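Local coordinates for putative uncharacterized protein (Archaeoglobus fulgidus, PDB 4KPP) that probably exchanges protons for calcium ions across the membrane, as an H+/Ca2+ antiporter of the sodium/calcium exchanger family, at residues Thr149-Thr154 with Ala166-Ser171; Pro156-Gly159 with Phe164-Leu167; Ser280-Gln285 with Ala322-Ala327. All coordinates share one frame; numbering follows the deposited sequence.

Contact 1: residues Thr149-Thr154 with Ala166-Ser171; sequences TLYAFT and ALVFVS. With OLB ((2S)-2,3-dihydroxypropyl (9Z)-octadec-9-enoate), chain E.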
loop_
_atom_site.group_PDB
_atom_site.type_symbol
_atom_site.label_atom_id
_atom_site.label_comp_id
_atom_site.label_asym_id
_atom_site.label_seq_id
_atom_site.Cartn_x
_atom_site.Cartn_y
_atom_site.Cartn_z
ATOM N N THR A 149 -13.454 -6.991 0.897
ATOM C CA THR A 149 -14.383 -5.875 0.772
ATOM C C THR A 149 -15.749 -6.208 1.370
ATOM O O THR A 149 -16.328 -5.398 2.091
ATOM C CB THR A 149 -14.541 -5.443 -0.693
ATOM O OG1 THR A 149 -13.273 -5.001 -1.191
ATOM C CG2 THR A 149 -15.545 -4.315 -0.815
ATOM N N LEU A 150 -16.250 -7.403 1.075
ATOM C CA LEU A 150 -17.510 -7.865 1.644
ATOM C C LEU A 150 -17.428 -7.923 3.161
ATOM O O LEU A 150 -18.389 -7.594 3.858
ATOM C CB LEU A 150 -17.889 -9.240 1.092
ATOM C CG LEU A 150 -18.265 -9.297 -0.390
ATOM C CD1 LEU A 150 -18.742 -10.689 -0.764
ATOM C CD2 LEU A 150 -19.320 -8.250 -0.715
ATOM N N TYR A 151 -16.273 -8.332 3.674
ATOM C CA TYR A 151 -16.085 -8.386 5.115
ATOM C C TYR A 151 -15.956 -6.989 5.713
ATOM O O TYR A 151 -16.429 -6.737 6.817
ATOM C CB TYR A 151 -14.869 -9.234 5.487
ATOM C CG TYR A 151 -14.849 -9.601 6.951
ATOM C CD1 TYR A 151 -15.503 -10.738 7.407
ATOM C CD2 TYR A 151 -14.193 -8.802 7.880
ATOM C CE1 TYR A 151 -15.499 -11.075 8.751
ATOM C CE2 TYR A 151 -14.183 -9.131 9.223
ATOM C CZ TYR A 151 -14.836 -10.267 9.653
ATOM O OH TYR A 151 -14.824 -10.598 10.988
ATOM N N ALA A 152 -15.316 -6.086 4.976
ATOM C CA ALA A 152 -15.100 -4.721 5.450
ATOM C C ALA A 152 -16.407 -3.936 5.552
ATOM O O ALA A 152 -16.497 -2.970 6.307
ATOM C CB ALA A 152 -14.102 -3.996 4.563
ATOM N N PHE A 153 -17.418 -4.352 4.792
ATOM C CA PHE A 153 -18.737 -3.727 4.878
ATOM C C PHE A 153 -19.429 -4.006 6.212
ATOM O O PHE A 153 -20.423 -3.369 6.542
ATOM C CB PHE A 153 -19.643 -4.186 3.732
ATOM C CG PHE A 153 -19.469 -3.398 2.467
ATOM C CD1 PHE A 153 -19.698 -2.032 2.455
ATOM C CD2 PHE A 153 -19.098 -4.024 1.284
ATOM C CE1 PHE A 153 -19.545 -1.300 1.290
ATOM C CE2 PHE A 153 -18.945 -3.297 0.122
ATOM C CZ PHE A 153 -19.169 -1.935 0.126
ATOM N N THR A 154 -18.905 -4.962 6.973
ATOM C CA THR A 154 -19.498 -5.320 8.258
ATOM C C THR A 154 -18.906 -4.485 9.389
ATOM O O THR A 154 -19.338 -4.581 10.534
ATOM C CB THR A 154 -19.310 -6.814 8.581
ATOM O OG1 THR A 154 -17.920 -7.093 8.793
ATOM C CG2 THR A 154 -19.835 -7.679 7.441
ATOM N N ALA A 166 -9.483 -8.670 12.931
ATOM C CA ALA A 166 -8.070 -8.648 12.588
ATOM C C ALA A 166 -7.598 -10.048 12.222
ATOM O O ALA A 166 -6.833 -10.225 11.275
ATOM C CB ALA A 166 -7.253 -8.089 13.741
ATOM N N LEU A 167 -8.074 -11.039 12.971
ATOM C CA LEU A 167 -7.752 -12.438 12.709
ATOM C C LEU A 167 -8.213 -12.846 11.312
ATOM O O LEU A 167 -7.502 -13.547 10.594
ATOM C CB LEU A 167 -8.404 -13.338 13.762
ATOM C CG LEU A 167 -7.598 -14.525 14.299
ATOM C CD1 LEU A 167 -8.412 -15.296 15.330
ATOM C CD2 LEU A 167 -7.142 -15.450 13.181
ATOM N N VAL A 168 -9.408 -12.400 10.931
ATOM C CA VAL A 168 -9.954 -12.692 9.611
ATOM C C VAL A 168 -9.114 -12.056 8.506
ATOM O O VAL A 168 -8.685 -12.737 7.573
ATOM C CB VAL A 168 -11.416 -12.214 9.483
ATOM C CG1 VAL A 168 -11.930 -12.446 8.070
ATOM C CG2 VAL A 168 -12.294 -12.928 10.494
ATOM N N PHE A 169 -8.878 -10.750 8.624
ATOM C CA PHE A 169 -8.087 -10.011 7.641
ATOM C C PHE A 169 -6.683 -10.579 7.470
ATOM O O PHE A 169 -6.186 -10.696 6.353
ATOM C CB PHE A 169 -8.014 -8.528 8.009
ATOM C CG PHE A 169 -9.283 -7.777 7.742
ATOM C CD1 PHE A 169 -9.765 -7.647 6.449
ATOM C CD2 PHE A 169 -9.994 -7.191 8.780
ATOM C CE1 PHE A 169 -10.936 -6.951 6.194
ATOM C CE2 PHE A 169 -11.164 -6.496 8.533
ATOM C CZ PHE A 169 -11.635 -6.377 7.239
ATOM N N VAL A 170 -6.046 -10.933 8.580
ATOM C CA VAL A 170 -4.722 -11.540 8.529
ATOM C C VAL A 170 -4.794 -12.935 7.902
ATOM O O VAL A 170 -3.912 -13.328 7.138
ATOM C CB VAL A 170 -4.066 -11.599 9.932
ATOM C CG1 VAL A 170 -2.807 -12.458 9.911
ATOM C CG2 VAL A 170 -3.742 -10.198 10.425
ATOM N N SER A 171 -5.857 -13.673 8.218
ATOM C CA SER A 171 -6.064 -15.000 7.644
ATOM C C SER A 171 -6.220 -14.933 6.130
ATOM O O SER A 171 -5.630 -15.731 5.400
ATOM C CB SER A 171 -7.291 -15.679 8.261
ATOM O OG SER A 171 -7.089 -15.942 9.639
HETATM C C1 OLB E . -19.184 -12.243 10.056
HETATM C C2 OLB E . -19.925 -11.848 8.824
HETATM C C3 OLB E . -19.024 -11.976 7.642
HETATM C C4 OLB E . -19.830 -12.274 6.423
HETATM C C5 OLB E . -19.718 -11.144 5.456
HETATM O O19 OLB E . -18.760 -13.383 10.172
HETATM O O20 OLB E . -18.982 -11.340 11.070
HETATM C C21 OLB E . -18.350 -11.756 12.221
HETATM C C22 OLB E . -17.819 -10.563 12.937
HETATM O O23 OLB E . -18.447 -9.437 12.453
HETATM C C24 OLB E . -18.083 -10.705 14.398
HETATM C C6 OLB E . -18.452 -11.274 4.680
HETATM C C7 OLB E . -18.500 -12.505 3.839
HETATM C C8 OLB E . -17.450 -12.425 2.783
HETATM C C9 OLB E . -16.101 -12.438 3.418
HETATM C C10 OLB E . -15.451 -13.741 3.738
HETATM C C11 OLB E . -14.613 -13.879 4.964
HETATM C C12 OLB E . -14.352 -15.328 5.203
HETATM C C13 OLB E . -14.024 -15.561 6.639
HETATM C C14 OLB E . -15.236 -15.369 7.483
HETATM C C15 OLB E . -14.867 -15.623 8.907
HETATM C C16 OLB E . -16.003 -15.280 9.812
HETATM C C17 OLB E . -17.162 -16.177 9.535
HETATM C C18 OLB E . -17.664 -16.781 10.804
#
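Tyr151 and Phe169 meet as a T-shaped pair: the tyrosine turns its edge to the face of the phenylalanine, with the two planes at 90° and the ring centroids 5.3 Å apart. The closest approach is Tyr151 CD2 to Phe169 CZ, 3.6 Å. Val168 takes one face of the same tyrosine, its CG1 sitting over the ring 3.9 Å from the centroid in a CH-pi contact, while CG2 reaches past the rim to lie 3.5 Å from Tyr151 OH. Two branches of one valine thus grip both the ring and its hydroxyl. What brings the ring here is the first torsion of Tyr151, CG anti to the backbone N (chi1 -165°), which projects it across to the second helix. Over the opposite face lies Thr154 OG1, 4.1 Å above the plane; it is held there by a hydrogen bond to Tyr151 O, which also receives Thr154 N. Farther along, Ala152 CA packs against the edge of the Phe169 ring at 4.2 Å. The tyrosine hydroxyl is hydrogen-bonded to Asp165 OD1, one turn before Phe169, and OLB C22 of the bound monoolein-type lipid approaches Tyr151 OH to 3.6 Å. Replacing Tyr151 by an alanine would probably open a gap beneath Val168 CG1, take the edge away from the Phe169 face and cost Asp165 OD1 its hydroxyl partner. Phe169 also touches Ile290 of helix 288-299, a third helix beside the pair. The arrangement is that of a helical hairpin in a membrane bundle: helices 138-152 and 163-182, both predicted to span the bilayer and broadly antiparallel, are joined near their connection by interlocked aromatic and aliphatic side chains.

Contact 2: residues Pro156-Gly159 with Phe164-Leu167; sequences PLKG and FDAL. With OLB ((2S)-2,3-dihydroxypropyl (9Z)-octadec-9-enoate), chain E.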
loop_
_atom_site.group_PDB
_atom_site.type_symbol
_atom_site.label_atom_id
_atom_site.label_comp_id
_atom_site.label_asym_id
_atom_site.label_seq_id
_atom_site.Cartn_x
_atom_site.Cartn_y
_atom_site.Cartn_z
ATOM N N PRO A 156 -18.538 -0.768 9.493
ATOM C CA PRO A 156 -19.277 0.434 9.896
ATOM C C PRO A 156 -20.564 0.110 10.653
ATOM O O PRO A 156 -21.044 0.941 11.423
ATOM C CB PRO A 156 -19.619 1.103 8.560
ATOM C CG PRO A 156 -18.634 0.555 7.591
ATOM C CD PRO A 156 -18.406 -0.853 8.026
ATOM N N LEU A 157 -21.110 -1.081 10.424
ATOM C CA LEU A 157 -22.305 -1.538 11.129
ATOM C C LEU A 157 -22.052 -1.695 12.624
ATOM O O LEU A 157 -22.743 -1.094 13.445
ATOM C CB LEU A 157 -22.792 -2.868 10.551
ATOM C CG LEU A 157 -23.521 -2.802 9.212
ATOM C CD1 LEU A 157 -23.953 -4.194 8.770
ATOM C CD2 LEU A 157 -24.716 -1.865 9.314
ATOM N N LYS A 158 -21.060 -2.513 12.962
ATOM C CA LYS A 158 -20.687 -2.760 14.348
ATOM C C LYS A 158 -20.149 -1.501 15.010
ATOM O O LYS A 158 -20.349 -1.286 16.204
ATOM C CB LYS A 158 -19.615 -3.847 14.413
ATOM C CG LYS A 158 -20.063 -5.216 13.942
ATOM C CD LYS A 158 -18.872 -6.028 13.461
ATOM C CE LYS A 158 -17.726 -5.958 14.449
ATOM N NZ LYS A 158 -16.537 -6.693 13.951
ATOM N N GLY A 159 -19.448 -0.680 14.233
ATOM C CA GLY A 159 -18.835 0.527 14.757
ATOM C C GLY A 159 -17.476 0.295 15.396
ATOM O O GLY A 159 -17.012 1.110 16.192
ATOM N N PHE A 164 -11.078 -10.361 16.462
ATOM C CA PHE A 164 -11.490 -11.414 15.543
ATOM C C PHE A 164 -11.476 -10.920 14.100
ATOM O O PHE A 164 -11.094 -11.659 13.192
ATOM C CB PHE A 164 -12.881 -11.948 15.901
ATOM C CG PHE A 164 -13.361 -13.039 14.984
ATOM C CD1 PHE A 164 -12.943 -14.348 15.163
ATOM C CD2 PHE A 164 -14.220 -12.752 13.933
ATOM C CE1 PHE A 164 -13.374 -15.352 14.317
ATOM C CE2 PHE A 164 -14.656 -13.751 13.083
ATOM C CZ PHE A 164 -14.234 -15.054 13.274
ATOM N N ASP A 165 -11.906 -9.678 13.895
ATOM C CA ASP A 165 -11.840 -9.049 12.579
ATOM C C ASP A 165 -10.410 -9.066 12.066
ATOM O O ASP A 165 -10.157 -9.428 10.919
ATOM C CB ASP A 165 -12.331 -7.601 12.637
ATOM C CG ASP A 165 -13.826 -7.499 12.826
ATOM O OD1 ASP A 165 -14.547 -8.442 12.437
ATOM O OD2 ASP A 165 -14.283 -6.465 13.359
ATOM N N ALA A 166 -9.483 -8.670 12.931
ATOM C CA ALA A 166 -8.070 -8.648 12.588
ATOM C C ALA A 166 -7.598 -10.048 12.222
ATOM O O ALA A 166 -6.833 -10.225 11.275
ATOM C CB ALA A 166 -7.253 -8.089 13.741
ATOM N N LEU A 167 -8.074 -11.039 12.971
ATOM C CA LEU A 167 -7.752 -12.438 12.709
ATOM C C LEU A 167 -8.213 -12.846 11.312
ATOM O O LEU A 167 -7.502 -13.547 10.594
ATOM C CB LEU A 167 -8.404 -13.338 13.762
ATOM C CG LEU A 167 -7.598 -14.525 14.299
ATOM C CD1 LEU A 167 -8.412 -15.296 15.330
ATOM C CD2 LEU A 167 -7.142 -15.450 13.181
HETATM C C1 OLB E . -19.184 -12.243 10.056
HETATM C C2 OLB E . -19.925 -11.848 8.824
HETATM C C3 OLB E . -19.024 -11.976 7.642
HETATM C C4 OLB E . -19.830 -12.274 6.423
HETATM C C5 OLB E . -19.718 -11.144 5.456
HETATM O O19 OLB E . -18.760 -13.383 10.172
HETATM O O20 OLB E . -18.982 -11.340 11.070
HETATM C C21 OLB E . -18.350 -11.756 12.221
HETATM C C22 OLB E . -17.819 -10.563 12.937
HETATM O O23 OLB E . -18.447 -9.437 12.453
HETATM C C24 OLB E . -18.083 -10.705 14.398
HETATM C C6 OLB E . -18.452 -11.274 4.680
HETATM C C7 OLB E . -18.500 -12.505 3.839
HETATM C C8 OLB E . -17.450 -12.425 2.783
HETATM C C9 OLB E . -16.101 -12.438 3.418
HETATM C C10 OLB E . -15.451 -13.741 3.738
HETATM C C11 OLB E . -14.613 -13.879 4.964
HETATM C C12 OLB E . -14.352 -15.328 5.203
HETATM C C13 OLB E . -14.024 -15.561 6.639
HETATM C C14 OLB E . -15.236 -15.369 7.483
HETATM C C15 OLB E . -14.867 -15.623 8.907
HETATM C C16 OLB E . -16.003 -15.280 9.812
HETATM C C17 OLB E . -17.162 -16.177 9.535
HETATM C C18 OLB E . -17.664 -16.781 10.804
#
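Lys158 reaches across to Asp165 from the end of the short helix 155-158, the two side chains coming from opposite directions and meeting at their charged ends. Starting at CB, which points toward the second segment, the lysine leaves its helix with CG anti to the carbonyl carbon (chi1 -65°). Beyond CG the chain kinks at chi3 (47°), and this bend swings CE and NZ round to the carboxylate. CD passes 3.6 Å from O23, a hydroxyl oxygen of the bound lipid OLB, so the aliphatic part of the lysine lies beside the lipid head group. CE comes to 3.6 Å from Asp165 OD2. NZ then completes a salt bridge with that same oxygen; the modelled separation of Lys158 NZ and Asp165 OD2, 2.3 Å, is implausibly short, so its exact geometry is doubtful. The other carboxylate oxygen, Asp165 OD1, stands 3.1 Å from Lys158 NZ. This ion pair lies in the connection between helices 138-152 and 163-182, both predicted to span the membrane, where the chain passes from the short helix 155-158 through strand 160-161. Gly159, the first residue past the short helix, has a positive phi of 84°, and its backbone is hydrogen-bonded to Leu309, next to the strand 307-308 that pairs with 160-161. OD2 also accepts a hydrogen bond from Ser162 N, and OD1 is taken by Tyr151 OH; lipid C22 packs 3.9 Å from Asp165 OD1. Nearby, C16 of the lipid chain meets the edge of the Phe164 ring, 3.9 Å from CE2.

Contact 3: residues Ser280-Gln285 with Ala322-Ala327; sequences SSKVNQ and AQSLFA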
loop_
_atom_site.group_PDB
_atom_site.type_symbol
_atom_site.label_atom_id
_atom_site.label_comp_id
_atom_site.label_asym_id
_atom_site.label_seq_id
_atom_site.Cartn_x
_atom_site.Cartn_y
_atom_site.Cartn_z
ATOM N N SER A 280 -1.782 -6.049 -6.088
ATOM C CA SER A 280 -1.390 -6.865 -4.941
ATOM C C SER A 280 -1.117 -6.009 -3.706
ATOM O O SER A 280 -1.379 -6.430 -2.582
ATOM C CB SER A 280 -0.159 -7.716 -5.272
ATOM O OG SER A 280 0.252 -8.470 -4.144
ATOM N N SER A 281 -0.584 -4.811 -3.919
ATOM C CA SER A 281 -0.343 -3.879 -2.822
ATOM C C SER A 281 -1.665 -3.431 -2.216
ATOM O O SER A 281 -1.766 -3.226 -1.002
ATOM C CB SER A 281 0.449 -2.664 -3.304
ATOM O OG SER A 281 0.618 -1.722 -2.260
ATOM N N LYS A 282 -2.675 -3.270 -3.069
ATOM C CA LYS A 282 -4.026 -2.994 -2.596
ATOM C C LYS A 282 -4.508 -4.146 -1.728
ATOM O O LYS A 282 -5.133 -3.924 -0.699
ATOM C CB LYS A 282 -4.985 -2.750 -3.768
ATOM C CG LYS A 282 -6.473 -2.805 -3.411
ATOM C CD LYS A 282 -6.880 -1.743 -2.393
ATOM C CE LYS A 282 -8.336 -1.939 -1.976
ATOM N NZ LYS A 282 -8.785 -0.984 -0.924
ATOM N N VAL A 283 -4.193 -5.374 -2.128
ATOM C CA VAL A 283 -4.611 -6.550 -1.366
ATOM C C VAL A 283 -4.089 -6.523 0.072
ATOM O O VAL A 283 -4.874 -6.649 1.013
ATOM C CB VAL A 283 -4.190 -7.876 -2.054
ATOM C CG1 VAL A 283 -4.603 -9.076 -1.208
ATOM C CG2 VAL A 283 -4.799 -7.971 -3.439
ATOM N N ASN A 284 -2.779 -6.353 0.254
ATOM C CA ASN A 284 -2.228 -6.360 1.613
ATOM C C ASN A 284 -2.686 -5.168 2.454
ATOM O O ASN A 284 -2.941 -5.306 3.653
ATOM C CB ASN A 284 -0.695 -6.519 1.638
ATOM C CG ASN A 284 0.048 -5.248 1.267
ATOM O OD1 ASN A 284 0.103 -4.296 2.045
ATOM N ND2 ASN A 284 0.659 -5.244 0.089
ATOM N N GLN A 285 -2.810 -4.005 1.822
ATOM C CA GLN A 285 -3.243 -2.812 2.540
ATOM C C GLN A 285 -4.723 -2.880 2.912
ATOM O O GLN A 285 -5.183 -2.179 3.814
ATOM C CB GLN A 285 -2.922 -1.543 1.744
ATOM C CG GLN A 285 -1.424 -1.277 1.642
ATOM C CD GLN A 285 -1.089 -0.007 0.891
ATOM O OE1 GLN A 285 -1.265 1.095 1.406
ATOM N NE2 GLN A 285 -0.594 -0.156 -0.333
ATOM N N ALA A 322 -16.573 0.875 -0.498
ATOM C CA ALA A 322 -17.348 1.184 -1.692
ATOM C C ALA A 322 -16.440 1.374 -2.901
ATOM O O ALA A 322 -16.703 0.827 -3.972
ATOM C CB ALA A 322 -18.207 2.422 -1.467
ATOM N N GLN A 323 -15.372 2.148 -2.721
ATOM C CA GLN A 323 -14.389 2.348 -3.778
ATOM C C GLN A 323 -13.746 1.026 -4.179
ATOM O O GLN A 323 -13.425 0.810 -5.348
ATOM C CB GLN A 323 -13.298 3.322 -3.331
ATOM C CG GLN A 323 -12.299 3.662 -4.431
ATOM C CD GLN A 323 -10.987 4.193 -3.891
ATOM O OE1 GLN A 323 -10.505 3.743 -2.852
ATOM N NE2 GLN A 323 -10.403 5.157 -4.591
ATOM N N SER A 324 -13.561 0.146 -3.199
ATOM C CA SER A 324 -12.903 -1.137 -3.431
ATOM C C SER A 324 -13.805 -2.106 -4.188
ATOM O O SER A 324 -13.325 -2.928 -4.967
ATOM C CB SER A 324 -12.444 -1.752 -2.107
ATOM O OG SER A 324 -11.580 -0.867 -1.418
ATOM N N LEU A 325 -15.109 -2.004 -3.952
ATOM C CA LEU A 325 -16.085 -2.788 -4.695
ATOM C C LEU A 325 -16.024 -2.388 -6.163
ATOM O O LEU A 325 -15.975 -3.237 -7.055
ATOM C CB LEU A 325 -17.491 -2.525 -4.158
ATOM C CG LEU A 325 -18.445 -3.715 -4.036
ATOM C CD1 LEU A 325 -19.897 -3.256 -4.178
ATOM C CD2 LEU A 325 -18.110 -4.813 -5.037
ATOM N N PHE A 326 -16.027 -1.083 -6.399
ATOM C CA PHE A 326 -15.944 -0.538 -7.744
ATOM C C PHE A 326 -14.627 -0.920 -8.418
ATOM O O PHE A 326 -14.584 -1.162 -9.626
ATOM C CB PHE A 326 -16.111 0.981 -7.698
ATOM C CG PHE A 326 -16.152 1.628 -9.048
ATOM C CD1 PHE A 326 -17.123 1.272 -9.970
ATOM C CD2 PHE A 326 -15.224 2.599 -9.394
ATOM C CE1 PHE A 326 -17.166 1.872 -11.221
ATOM C CE2 PHE A 326 -15.261 3.201 -10.635
ATOM C CZ PHE A 326 -16.232 2.838 -11.552
ATOM N N ALA A 327 -13.560 -0.979 -7.626
ATOM C CA ALA A 327 -12.255 -1.397 -8.124
ATOM C C ALA A 327 -12.277 -2.854 -8.586
ATOM O O ALA A 327 -11.775 -3.177 -9.661
ATOM C CB ALA A 327 -11.187 -1.187 -7.059
#
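Within the membrane-embedded helix bundle of this sodium/calcium exchanger relative, helices 271-285 and 311-331 are bridged by one buried polar contact, Lys282 to Ser324. Their CA atoms lie 9.1 Å apart, a span that the long lysine side chain fills. It sets out with CG anti to the backbone N (chi1 165°), turns once at chi2 (62°), and then runs extended, which carries NZ to the neighbouring helix. There NZ donates to Ser324 OG at 2.8 Å, with CE beside it at 3.5 Å from the same oxygen. The serine hydroxyl is itself occupied: OG is hydrogen-bonded to Thr320 O one turn earlier in its own helix, so it accepts from the ammonium while its own hydrogen goes to the carbonyl. Lys282 NZ has a further acceptor in Asn108 OD1, and the side chain forms a cation-pi contact with Trp286. A buried ammonium is in this way met by two oxygens and an aromatic ring, which would be expected to lower the cost of keeping the charge inside the protein. The bound calcium is farther along the chain, at a site formed by Ile330, Asp333, Lys335 and Glu340; the side chain of Ser324 is about 11 Å from that of Ile330. Elsewhere on helix 271-285, Gln285 and Ser281 form a separate polar pair, Ser281 OG lying almost in the amide plane of Gln285, 2.8 Å from NE2.

Contacts 1 and 2 are neighbours, with centres about 7 Å apart; both use helix 163-182, share Ala166 and Leu167 and touch the same lipid molecule, contact 2 standing nearer the turn of the hairpin. Contact 3 comes later in the chain, in the second of the two sodium/calcium exchanger regions of the protein. Its centre is about 12 Å from that of contact 1, and the two touch where Thr149 and Phe153 pack against helix 311-331. Contact 2, about 17 Å from contact 3 between centres, does not reach it. Thr149 and Phe153, beside contact 1, thus join the first region to the second, consistent with the two being packed together as one bundle.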